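Abbfa_003403 (PDB 4ZXH) probably builds a peptide by nonribosomal synthesis, joining condensation, adenylation, phosphopantetheine-bearing carrier and thioesterase domains in one chain. Local coordinates at residues Q30-N40 / T115-Q123; Q396-E406 / V418-F426. All coordinates share one frame; numbering follows the deposited sequence.

Contact 1. Residues Q30-N40 / T115-Q123. With PNS (4'-phosphopantetheine), chain B.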
loop_
_atom_site.group_PDB
_atom_site.type_symbol
_atom_site.label_atom_id
_atom_site.label_comp_id
_atom_site.label_asym_id
_atom_site.label_seq_id
_atom_site.Cartn_x
_atom_site.Cartn_y
_atom_site.Cartn_z
ATOM N N GLN A 30 11.865 -3.335 -15.969
ATOM C CA GLN A 30 11.343 -2.766 -17.215
ATOM C C GLN A 30 10.146 -3.531 -17.787
ATOM O O GLN A 30 9.256 -2.907 -18.367
ATOM C CB GLN A 30 12.433 -2.678 -18.281
ATOM C CG GLN A 30 12.105 -1.685 -19.396
ATOM C CD GLN A 30 12.003 -0.258 -18.872
ATOM O OE1 GLN A 30 12.958 0.278 -18.335
ATOM N NE2 GLN A 30 10.844 0.357 -19.031
ATOM N N ARG A 31 10.120 -4.859 -17.653
ATOM C CA ARG A 31 8.910 -5.622 -18.024
ATOM C C ARG A 31 7.774 -5.323 -17.061
ATOM O O ARG A 31 6.618 -5.218 -17.454
ATOM C CB ARG A 31 9.159 -7.138 -18.052
ATOM C CG ARG A 31 9.767 -7.618 -19.337
ATOM C CD ARG A 31 8.876 -7.287 -20.521
ATOM N NE ARG A 31 8.066 -8.432 -20.913
ATOM C CZ ARG A 31 8.450 -9.324 -21.821
ATOM N NH1 ARG A 31 9.618 -9.169 -22.417
ATOM N NH2 ARG A 31 7.678 -10.357 -22.135
ATOM N N LEU A 32 8.116 -5.204 -15.790
ATOM C CA LEU A 32 7.119 -5.017 -14.758
ATOM C C LEU A 32 6.378 -3.695 -14.957
ATOM O O LEU A 32 5.161 -3.630 -14.828
ATOM C CB LEU A 32 7.781 -5.065 -13.397
ATOM C CG LEU A 32 6.871 -5.256 -12.207
ATOM C CD1 LEU A 32 6.144 -6.594 -12.335
ATOM C CD2 LEU A 32 7.727 -5.201 -10.961
ATOM N N GLU A 33 7.114 -2.644 -15.297
ATOM C CA GLU A 33 6.490 -1.351 -15.554
ATOM C C GLU A 33 7.002 -0.783 -16.883
ATOM O O GLU A 33 8.022 -0.112 -16.914
ATOM C CB GLU A 33 6.766 -0.390 -14.385
ATOM C CG GLU A 33 6.172 0.979 -14.563
ATOM C CD GLU A 33 4.770 0.924 -15.127
ATOM O OE1 GLU A 33 3.851 0.427 -14.428
ATOM O OE2 GLU A 33 4.603 1.341 -16.297
ATOM N N PRO A 34 6.305 -1.077 -17.994
ATOM C CA PRO A 34 6.875 -0.755 -19.307
ATOM C C PRO A 34 7.096 0.727 -19.579
ATOM O O PRO A 34 7.967 1.019 -20.388
ATOM C CB PRO A 34 5.848 -1.337 -20.273
ATOM C CG PRO A 34 5.283 -2.488 -19.533
ATOM C CD PRO A 34 5.155 -1.989 -18.120
ATOM N N THR A 35 6.382 1.632 -18.909
ATOM C CA THR A 35 6.617 3.072 -19.095
ATOM C C THR A 35 7.796 3.598 -18.267
ATOM O O THR A 35 8.065 4.795 -18.237
ATOM C CB THR A 35 5.387 3.920 -18.726
ATOM O OG1 THR A 35 5.363 4.129 -17.309
ATOM C CG2 THR A 35 4.116 3.257 -19.185
ATOM N N CYS A 36 8.493 2.701 -17.593
ATOM C CA CYS A 36 9.626 3.093 -16.776
ATOM C C CYS A 36 10.739 3.694 -17.626
ATOM O O CYS A 36 11.088 3.162 -18.670
ATOM C CB CYS A 36 10.142 1.886 -15.994
ATOM S SG CYS A 36 11.500 2.194 -14.841
ATOM N N SER A 37 11.296 4.806 -17.161
ATOM C CA SER A 37 12.460 5.399 -17.793
ATOM C C SER A 37 13.593 5.562 -16.788
ATOM O O SER A 37 14.655 6.112 -17.091
ATOM C CB SER A 37 12.114 6.747 -18.375
ATOM O OG SER A 37 12.038 7.685 -17.336
ATOM N N ALA A 38 13.371 5.076 -15.581
ATOM C CA ALA A 38 14.317 5.329 -14.515
ATOM C C ALA A 38 15.702 4.735 -14.797
ATOM O O ALA A 38 16.661 5.087 -14.112
ATOM C CB ALA A 38 13.765 4.802 -13.195
ATOM N N TYR A 39 15.810 3.848 -15.785
ATOM C CA TYR A 39 17.103 3.237 -16.114
ATOM C C TYR A 39 17.630 3.628 -17.515
ATOM O O TYR A 39 18.469 2.939 -18.091
ATOM C CB TYR A 39 17.004 1.712 -15.983
ATOM C CG TYR A 39 16.819 1.292 -14.558
ATOM C CD1 TYR A 39 17.905 1.230 -13.686
ATOM C CD2 TYR A 39 15.552 0.999 -14.055
ATOM C CE1 TYR A 39 17.735 0.870 -12.355
ATOM C CE2 TYR A 39 15.373 0.641 -12.724
ATOM C CZ TYR A 39 16.474 0.583 -11.878
ATOM O OH TYR A 39 16.314 0.214 -10.560
ATOM N N ASN A 40 17.128 4.741 -18.042
ATOM C CA ASN A 40 17.648 5.357 -19.258
ATOM C C ASN A 40 18.879 6.208 -18.983
ATOM O O ASN A 40 18.736 7.397 -18.710
ATOM C CB ASN A 40 16.590 6.260 -19.894
ATOM C CG ASN A 40 15.433 5.498 -20.479
ATOM O OD1 ASN A 40 15.191 4.347 -20.145
ATOM N ND2 ASN A 40 14.700 6.149 -21.362
ATOM N N THR A 115 14.394 11.862 -24.013
ATOM C CA THR A 115 15.258 10.775 -23.559
ATOM C C THR A 115 14.575 9.838 -22.559
ATOM O O THR A 115 15.067 8.749 -22.320
ATOM C CB THR A 115 16.567 11.314 -22.912
ATOM O OG1 THR A 115 16.269 12.044 -21.716
ATOM C CG2 THR A 115 17.338 12.213 -23.889
ATOM N N LYS A 116 13.455 10.256 -21.972
ATOM C CA LYS A 116 12.683 9.383 -21.075
ATOM C C LYS A 116 11.696 8.452 -21.791
ATOM O O LYS A 116 10.951 7.716 -21.139
ATOM C CB LYS A 116 11.914 10.219 -20.044
ATOM C CG LYS A 116 12.716 10.457 -18.800
ATOM C CD LYS A 116 12.233 11.637 -17.978
ATOM C CE LYS A 116 13.387 12.040 -17.042
ATOM N NZ LYS A 116 13.046 13.188 -16.151
ATOM N N GLN A 117 11.658 8.497 -23.117
ATOM C CA GLN A 117 10.788 7.578 -23.840
ATOM C C GLN A 117 11.333 6.198 -23.532
ATOM O O GLN A 117 12.547 6.001 -23.460
ATOM C CB GLN A 117 10.753 7.887 -25.337
ATOM C CG GLN A 117 9.949 9.147 -25.666
ATOM C CD GLN A 117 10.432 9.916 -26.920
ATOM O OE1 GLN A 117 11.461 9.609 -27.533
ATOM N NE2 GLN A 117 9.677 10.947 -27.278
ATOM N N PRO A 118 10.439 5.260 -23.254
ATOM C CA PRO A 118 10.857 3.985 -22.672
ATOM C C PRO A 118 11.380 3.043 -23.730
ATOM O O PRO A 118 11.021 3.226 -24.881
ATOM C CB PRO A 118 9.555 3.443 -22.047
ATOM C CG PRO A 118 8.487 3.999 -22.896
ATOM C CD PRO A 118 8.978 5.381 -23.337
ATOM N N PHE A 119 12.189 2.063 -23.342
ATOM C CA PHE A 119 12.652 1.036 -24.268
ATOM C C PHE A 119 11.830 -0.245 -24.124
ATOM O O PHE A 119 11.355 -0.560 -23.046
ATOM C CB PHE A 119 14.128 0.697 -24.019
ATOM C CG PHE A 119 15.094 1.790 -24.399
ATOM C CD1 PHE A 119 15.728 1.775 -25.640
ATOM C CD2 PHE A 119 15.409 2.802 -23.503
ATOM C CE1 PHE A 119 16.624 2.761 -25.986
ATOM C CE2 PHE A 119 16.305 3.791 -23.840
ATOM C CZ PHE A 119 16.914 3.775 -25.085
ATOM N N ASP A 120 11.679 -0.976 -25.220
ATOM C CA ASP A 120 11.249 -2.366 -25.195
ATOM C C ASP A 120 12.501 -3.223 -25.323
ATOM O O ASP A 120 13.110 -3.298 -26.397
ATOM C CB ASP A 120 10.272 -2.645 -26.334
ATOM C CG ASP A 120 9.702 -4.064 -26.305
ATOM O OD1 ASP A 120 10.265 -4.967 -25.629
ATOM O OD2 ASP A 120 8.658 -4.265 -26.967
ATOM N N LEU A 121 12.901 -3.865 -24.237
ATOM C CA LEU A 121 14.200 -4.513 -24.230
ATOM C C LEU A 121 14.237 -5.731 -25.148
ATOM O O LEU A 121 15.301 -6.269 -25.423
ATOM C CB LEU A 121 14.589 -4.907 -22.805
ATOM C CG LEU A 121 14.732 -3.741 -21.824
ATOM C CD1 LEU A 121 15.186 -4.235 -20.470
ATOM C CD2 LEU A 121 15.680 -2.692 -22.366
ATOM N N THR A 122 13.084 -6.160 -25.639
ATOM C CA THR A 122 13.039 -7.335 -26.509
ATOM C C THR A 122 13.252 -6.998 -27.992
ATOM O O THR A 122 13.430 -7.891 -28.832
ATOM C CB THR A 122 11.713 -8.065 -26.362
ATOM O OG1 THR A 122 10.714 -7.388 -27.123
ATOM C CG2 THR A 122 11.293 -8.071 -24.910
ATOM N N GLN A 123 13.255 -5.707 -28.297
ATOM C CA GLN A 123 13.379 -5.226 -29.664
ATOM C C GLN A 123 14.577 -4.266 -29.767
ATOM O O GLN A 123 14.600 -3.233 -29.090
ATOM C CB GLN A 123 12.073 -4.527 -30.088
ATOM C CG GLN A 123 11.664 -4.708 -31.561
ATOM C CD GLN A 123 11.537 -6.173 -31.989
ATOM O OE1 GLN A 123 11.969 -6.554 -33.080
ATOM N NE2 GLN A 123 10.920 -6.992 -31.136
HETATM O O23 PNS B . 10.899 -9.572 -6.610
HETATM P P24 PNS B . 11.861 -10.419 -7.402
HETATM O O25 PNS B . 12.244 -11.767 -6.856
HETATM O O27 PNS B . 13.203 -9.532 -7.518
HETATM C C28 PNS B . 13.154 -8.212 -8.050
HETATM C C29 PNS B . 14.564 -7.650 -8.098
HETATM C C30 PNS B . 15.370 -8.627 -8.955
HETATM C C31 PNS B . 15.128 -7.577 -6.678
HETATM C C32 PNS B . 14.529 -6.232 -8.689
HETATM O O33 PNS B . 13.449 -5.530 -8.051
HETATM C C34 PNS B . 15.859 -5.531 -8.492
HETATM O O35 PNS B . 16.903 -5.956 -8.986
HETATM N N36 PNS B . 15.883 -4.419 -7.772
HETATM C C37 PNS B . 17.109 -3.677 -7.525
HETATM C C38 PNS B . 16.920 -2.271 -8.094
HETATM C C39 PNS B . 18.234 -1.751 -8.592
HETATM O O40 PNS B . 19.035 -2.495 -9.138
HETATM N N41 PNS B . 18.416 -0.455 -8.378
HETATM C C42 PNS B . 19.556 0.354 -8.734
HETATM C C43 PNS B . 19.299 1.614 -7.934
HETATM S S44 PNS B . 20.266 1.501 -6.422
#

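Contact 2. Residues Q396-E406 / V418-F426. With PNS (4'-phosphopantetheine), chain B.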
loop_
_atom_site.group_PDB
_atom_site.type_symbol
_atom_site.label_atom_id
_atom_site.label_comp_id
_atom_site.label_asym_id
_atom_site.label_seq_id
_atom_site.Cartn_x
_atom_site.Cartn_y
_atom_site.Cartn_z
ATOM N N GLN A 396 18.313 12.805 -15.478
ATOM C CA GLN A 396 18.296 11.440 -15.997
ATOM C C GLN A 396 18.342 10.384 -14.882
ATOM O O GLN A 396 18.693 10.680 -13.734
ATOM C CB GLN A 396 19.453 11.238 -16.988
ATOM C CG GLN A 396 20.826 11.510 -16.437
ATOM C CD GLN A 396 21.497 10.231 -16.004
ATOM O OE1 GLN A 396 21.660 9.296 -16.803
ATOM N NE2 GLN A 396 21.847 10.153 -14.718
ATOM N N GLN A 397 17.986 9.155 -15.244
ATOM C CA GLN A 397 17.734 8.065 -14.290
ATOM C C GLN A 397 16.979 8.526 -13.033
ATOM O O GLN A 397 17.506 8.490 -11.916
ATOM C CB GLN A 397 19.032 7.374 -13.843
ATOM C CG GLN A 397 20.139 7.250 -14.889
ATOM C CD GLN A 397 21.108 6.091 -14.677
ATOM O OE1 GLN A 397 21.061 5.382 -13.686
ATOM N NE2 GLN A 397 22.083 6.008 -15.557
ATOM N N GLU A 398 15.741 8.954 -13.202
ATOM C CA GLU A 398 14.969 9.368 -12.042
ATOM C C GLU A 398 13.906 8.339 -11.679
ATOM O O GLU A 398 13.246 7.776 -12.557
ATOM C CB GLU A 398 14.339 10.739 -12.287
ATOM C CG GLU A 398 15.378 11.814 -12.422
ATOM C CD GLU A 398 14.806 13.157 -12.817
ATOM O OE1 GLU A 398 13.823 13.179 -13.588
ATOM O OE2 GLU A 398 15.375 14.194 -12.392
ATOM N N GLY A 399 13.769 8.082 -10.381
ATOM C CA GLY A 399 12.708 7.235 -9.867
ATOM C C GLY A 399 13.060 5.769 -9.690
ATOM O O GLY A 399 12.186 4.898 -9.744
ATOM N N GLN A 400 14.335 5.482 -9.483
ATOM C CA GLN A 400 14.735 4.110 -9.238
ATOM C C GLN A 400 14.316 3.693 -7.851
ATOM O O GLN A 400 13.794 2.594 -7.660
ATOM C CB GLN A 400 16.242 3.944 -9.395
ATOM C CG GLN A 400 16.693 4.012 -10.828
ATOM C CD GLN A 400 18.189 4.050 -10.932
ATOM O OE1 GLN A 400 18.884 4.006 -9.912
ATOM N NE2 GLN A 400 18.705 4.117 -12.170
ATOM N N LEU A 401 14.542 4.592 -6.893
ATOM C CA LEU A 401 14.249 4.340 -5.489
ATOM C C LEU A 401 13.395 5.446 -4.902
ATOM O O LEU A 401 12.937 6.319 -5.626
ATOM C CB LEU A 401 15.541 4.197 -4.701
ATOM C CG LEU A 401 16.460 3.047 -5.118
ATOM C CD1 LEU A 401 17.741 3.111 -4.287
ATOM C CD2 LEU A 401 15.745 1.694 -4.957
ATOM N N ASP A 402 13.165 5.398 -3.593
ATOM C CA ASP A 402 12.410 6.444 -2.915
ATOM C C ASP A 402 13.264 7.691 -2.845
ATOM O O ASP A 402 12.787 8.810 -3.084
ATOM C CB ASP A 402 11.992 6.014 -1.509
ATOM C CG ASP A 402 10.808 5.071 -1.509
ATOM O OD1 ASP A 402 10.459 4.546 -2.586
ATOM O OD2 ASP A 402 10.219 4.855 -0.425
ATOM N N ILE A 403 14.534 7.466 -2.518
ATOM C CA ILE A 403 15.557 8.501 -2.412
ATOM C C ILE A 403 16.874 7.927 -2.916
ATOM O O ILE A 403 17.197 6.769 -2.621
ATOM C CB ILE A 403 15.766 8.976 -0.953
ATOM C CG1 ILE A 403 14.498 9.548 -0.356
ATOM C CG2 ILE A 403 16.782 10.074 -0.883
ATOM C CD1 ILE A 403 14.642 9.827 1.129
ATOM N N THR A 404 17.638 8.715 -3.664
ATOM C CA THR A 404 19.007 8.343 -3.973
ATOM C C THR A 404 19.943 9.547 -3.849
ATOM O O THR A 404 19.726 10.580 -4.475
ATOM C CB THR A 404 19.165 7.764 -5.399
ATOM O OG1 THR A 404 18.352 6.599 -5.562
ATOM C CG2 THR A 404 20.612 7.392 -5.649
ATOM N N LEU A 405 20.991 9.395 -3.052
ATOM C CA LEU A 405 22.061 10.380 -2.970
ATOM C C LEU A 405 23.190 10.037 -3.951
ATOM O O LEU A 405 23.785 8.961 -3.869
ATOM C CB LEU A 405 22.602 10.447 -1.540
ATOM C CG LEU A 405 23.708 11.449 -1.265
ATOM C CD1 LEU A 405 23.144 12.833 -1.497
ATOM C CD2 LEU A 405 24.188 11.294 0.159
ATOM N N GLU A 406 23.487 10.944 -4.877
ATOM C CA GLU A 406 24.572 10.720 -5.833
ATOM C C GLU A 406 25.715 11.711 -5.617
ATOM O O GLU A 406 25.518 12.921 -5.703
ATOM C CB GLU A 406 24.052 10.824 -7.267
ATOM C CG GLU A 406 22.884 9.915 -7.548
ATOM C CD GLU A 406 22.495 9.885 -9.016
ATOM O OE1 GLU A 406 22.981 10.753 -9.784
ATOM O OE2 GLU A 406 21.690 8.993 -9.396
ATOM N N VAL A 418 23.815 15.166 -6.085
ATOM C CA VAL A 418 22.469 15.174 -6.624
ATOM C C VAL A 418 21.580 14.348 -5.730
ATOM O O VAL A 418 21.820 13.159 -5.576
ATOM C CB VAL A 418 22.389 14.589 -8.050
ATOM C CG1 VAL A 418 21.018 14.898 -8.680
ATOM C CG2 VAL A 418 23.485 15.137 -8.911
ATOM N N LEU A 419 20.562 14.969 -5.141
ATOM C CA LEU A 419 19.546 14.216 -4.418
ATOM C C LEU A 419 18.400 13.880 -5.366
ATOM O O LEU A 419 17.690 14.763 -5.846
ATOM C CB LEU A 419 19.015 14.982 -3.199
ATOM C CG LEU A 419 18.030 14.147 -2.346
ATOM C CD1 LEU A 419 18.717 13.036 -1.578
ATOM C CD2 LEU A 419 17.247 15.010 -1.394
ATOM N N LYS A 420 18.239 12.599 -5.651
ATOM C CA LYS A 420 17.117 12.135 -6.458
ATOM C C LYS A 420 16.028 11.655 -5.543
ATOM O O LYS A 420 16.305 10.947 -4.569
ATOM C CB LYS A 420 17.553 11.024 -7.397
ATOM C CG LYS A 420 18.551 11.532 -8.424
ATOM C CD LYS A 420 18.678 10.537 -9.492
ATOM C CE LYS A 420 19.649 10.953 -10.521
ATOM N NZ LYS A 420 19.882 9.763 -11.382
ATOM N N TYR A 421 14.793 12.045 -5.844
ATOM C CA TYR A 421 13.655 11.741 -4.981
ATOM C C TYR A 421 12.407 11.433 -5.789
ATOM O O TYR A 421 12.159 12.029 -6.842
ATOM C CB TYR A 421 13.380 12.901 -4.025
ATOM C CG TYR A 421 12.965 14.190 -4.698
ATOM C CD1 TYR A 421 13.908 15.049 -5.263
ATOM C CD2 TYR A 421 11.631 14.566 -4.756
ATOM C CE1 TYR A 421 13.521 16.246 -5.887
ATOM C CE2 TYR A 421 11.238 15.760 -5.367
ATOM C CZ TYR A 421 12.178 16.595 -5.929
ATOM O OH TYR A 421 11.768 17.773 -6.533
ATOM N N ASN A 422 11.625 10.493 -5.278
ATOM C CA ASN A 422 10.380 10.060 -5.898
ATOM C C ASN A 422 9.278 11.107 -5.684
ATOM O O ASN A 422 8.881 11.354 -4.543
ATOM C CB ASN A 422 10.005 8.703 -5.296
ATOM C CG ASN A 422 8.781 8.080 -5.919
ATOM O OD1 ASN A 422 7.805 8.759 -6.263
ATOM N ND2 ASN A 422 8.812 6.759 -6.041
ATOM N N THR A 423 8.777 11.709 -6.763
ATOM C CA THR A 423 7.808 12.809 -6.655
ATOM C C THR A 423 6.363 12.388 -6.317
ATOM O O THR A 423 5.462 13.229 -6.263
ATOM C CB THR A 423 7.745 13.639 -7.952
ATOM O OG1 THR A 423 7.398 12.792 -9.056
ATOM C CG2 THR A 423 9.055 14.280 -8.218
ATOM N N ASP A 424 6.135 11.102 -6.103
ATOM C CA ASP A 424 4.831 10.659 -5.610
ATOM C C ASP A 424 4.858 10.549 -4.084
ATOM O O ASP A 424 3.825 10.407 -3.440
ATOM C CB ASP A 424 4.420 9.319 -6.234
ATOM C CG ASP A 424 3.940 9.459 -7.679
ATOM O OD1 ASP A 424 3.728 10.597 -8.153
ATOM O OD2 ASP A 424 3.753 8.416 -8.341
ATOM N N LEU A 425 6.051 10.638 -3.514
ATOM C CA LEU A 425 6.220 10.549 -2.076
ATOM C C LEU A 425 6.637 11.884 -1.455
ATOM O O LEU A 425 6.179 12.245 -0.366
ATOM C CB LEU A 425 7.253 9.479 -1.746
ATOM C CG LEU A 425 6.988 8.156 -2.457
ATOM C CD1 LEU A 425 7.955 7.095 -1.968
ATOM C CD2 LEU A 425 5.549 7.720 -2.260
ATOM N N PHE A 426 7.499 12.617 -2.153
ATOM C CA PHE A 426 8.069 13.839 -1.604
ATOM C C PHE A 426 7.806 15.079 -2.452
ATOM O O PHE A 426 7.739 15.019 -3.687
ATOM C CB PHE A 426 9.566 13.653 -1.413
ATOM C CG PHE A 426 9.909 12.544 -0.474
ATOM C CD1 PHE A 426 9.605 12.650 0.878
ATOM C CD2 PHE A 426 10.513 11.389 -0.933
ATOM C CE1 PHE A 426 9.908 11.618 1.767
ATOM C CE2 PHE A 426 10.830 10.353 -0.057
ATOM C CZ PHE A 426 10.528 10.471 1.294
HETATM O O23 PNS B . 10.899 -9.572 -6.610
HETATM P P24 PNS B . 11.861 -10.419 -7.402
HETATM O O25 PNS B . 12.244 -11.767 -6.856
HETATM O O27 PNS B . 13.203 -9.532 -7.518
HETATM C C28 PNS B . 13.154 -8.212 -8.050
HETATM C C29 PNS B . 14.564 -7.650 -8.098
HETATM C C30 PNS B . 15.370 -8.627 -8.955
HETATM C C31 PNS B . 15.128 -7.577 -6.678
HETATM C C32 PNS B . 14.529 -6.232 -8.689
HETATM O O33 PNS B . 13.449 -5.530 -8.051
HETATM C C34 PNS B . 15.859 -5.531 -8.492
HETATM O O35 PNS B . 16.903 -5.956 -8.986
HETATM N N36 PNS B . 15.883 -4.419 -7.772
HETATM C C37 PNS B . 17.109 -3.677 -7.525
HETATM C C38 PNS B . 16.920 -2.271 -8.094
HETATM C C39 PNS B . 18.234 -1.751 -8.592
HETATM O O40 PNS B . 19.035 -2.495 -9.138
HETATM N N41 PNS B . 18.416 -0.455 -8.378
HETATM C C42 PNS B . 19.556 0.354 -8.734
HETATM C C43 PNS B . 19.299 1.614 -7.934
HETATM S S44 PNS B . 20.266 1.501 -6.422
#

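Contact 1. Residues Q30-N40 / T115-Q123
Asn-40 carries the polar bonds of this contact: its single ND2 serves two backbone carbonyls of residues 115-123. The bond to Thr-115 O is short and nearly straight, ND2 to O 2.8 Å with 167° at the hydrogen, and lies in the plane of both the amide and the carbonyl. The second, ND2 to Gln-117 O at 3.0 Å, is more bent (139°) and reaches its carbonyl from above the plane. Both acceptors lie close to the Asn-40 amide plane, so the two bonds together fix the rotation of the group. Its CG then meets the edge of the Phe-119 ring, the two planes standing 70° apart. Gln-30, also buried, is bent at chi2, which brings NE2 to Cys-36 O at 2.8 Å and, weakly, to Pro-34 O. Its CB rests against Leu-121 CD1 (3.8 Å), the two side chains crossing at about a right angle.

Beside Asn-40, Ser-37 packs alongside Lys-116, its CB 3.2 Å from Lys-116 O; the lysine amine is paired with Glu-398.

Toward solvent the packing thins at two borders. At one, exposed Pro-118 sets its CB against Pro-34 O (3.3 Å). At the other, Arg-31 meets Thr-122 through NH1 and the methyl CG2 alone, and NH1 stays 5.3 Å from Asp-120 OD1. That carboxylate oxygen instead takes Thr-122 N, an Asx turn, and also Thr-122 OG1 from the same face.

In the condensation domain, the contact ties the end of helix 21-32 and the start of strand 40-49 to the loop between helix 104-115 and strand 127-135, with Val-144 of strand 138-146 packed against Asn-40 and Phe-119.

Contact 2. Residues Q396-E406 / V418-F426
Thr-404 and Lys-420 form a hydrogen-bonded pair in an antiparallel beta hairpin, strands 403-411 and 414-422, whose short segments run at 168° to each other. Thr-404 N reaches Lys-420 O at 2.8 Å, and the return bond from Lys-420 N to Thr-404 O completes the pair; Glu-406 and Val-418 repeat the pattern.

On the face of Thr-404 and Glu-406, the buried ammonium of Lys-420 is held by three acceptors. Its chain, extended beyond CG, carries NZ to Glu-406 OE2 in a salt bridge of 2.8 Å on the syn side, tilted out of the carboxylate plane. Backbone oxygens of Gln-396 and Gln-397 supply the other two, and this probably favours the charged lysine.

The face of Ile-403 and Leu-405 is largely apolar. Ile-403 sends CG2 to Leu-419 CD1 (3.6 Å) and CG1 to Phe-426 CE2 (3.8 Å), lying at about a right angle to the phenylalanine.

Farther out, Met-434 and Leu-438 of helix 428-447 cover this face, and strand 356-360 flanks 403-411 within the same sheet. Asp-402, held by His-213 and Arg-221, packs its carboxylate against Leu-425 CD1. In the loop before strand 403-411, Gln-400 and Leu-401 line the phosphopantetheine pocket: Leu-401 CD1 lies 3.7 Å from the cofactor's terminal sulfur, S44.

The two contacts follow one another along the chain, contact 1 closing before contact 2 opens, and their centres lie about 17 Å apart within the condensation domain. They belong to different sheets: residues 30-40 lead into strand 40-49 of one, while contact 2 spans the two central strands of the four-stranded sheet. Direct bonds bridge them, a salt bridge from Lys-116 NZ to Glu-398 OE1 (2.7 Å) and a probable hydrogen bond from Gln-400 NE2 to Ala-38 O (3.0 Å). Between them runs the phosphopantetheine arm, touched by Tyr-39 from contact 1 and by Gln-400 and Leu-401 from contact 2, consistent with a carrier arm delivered for condensation.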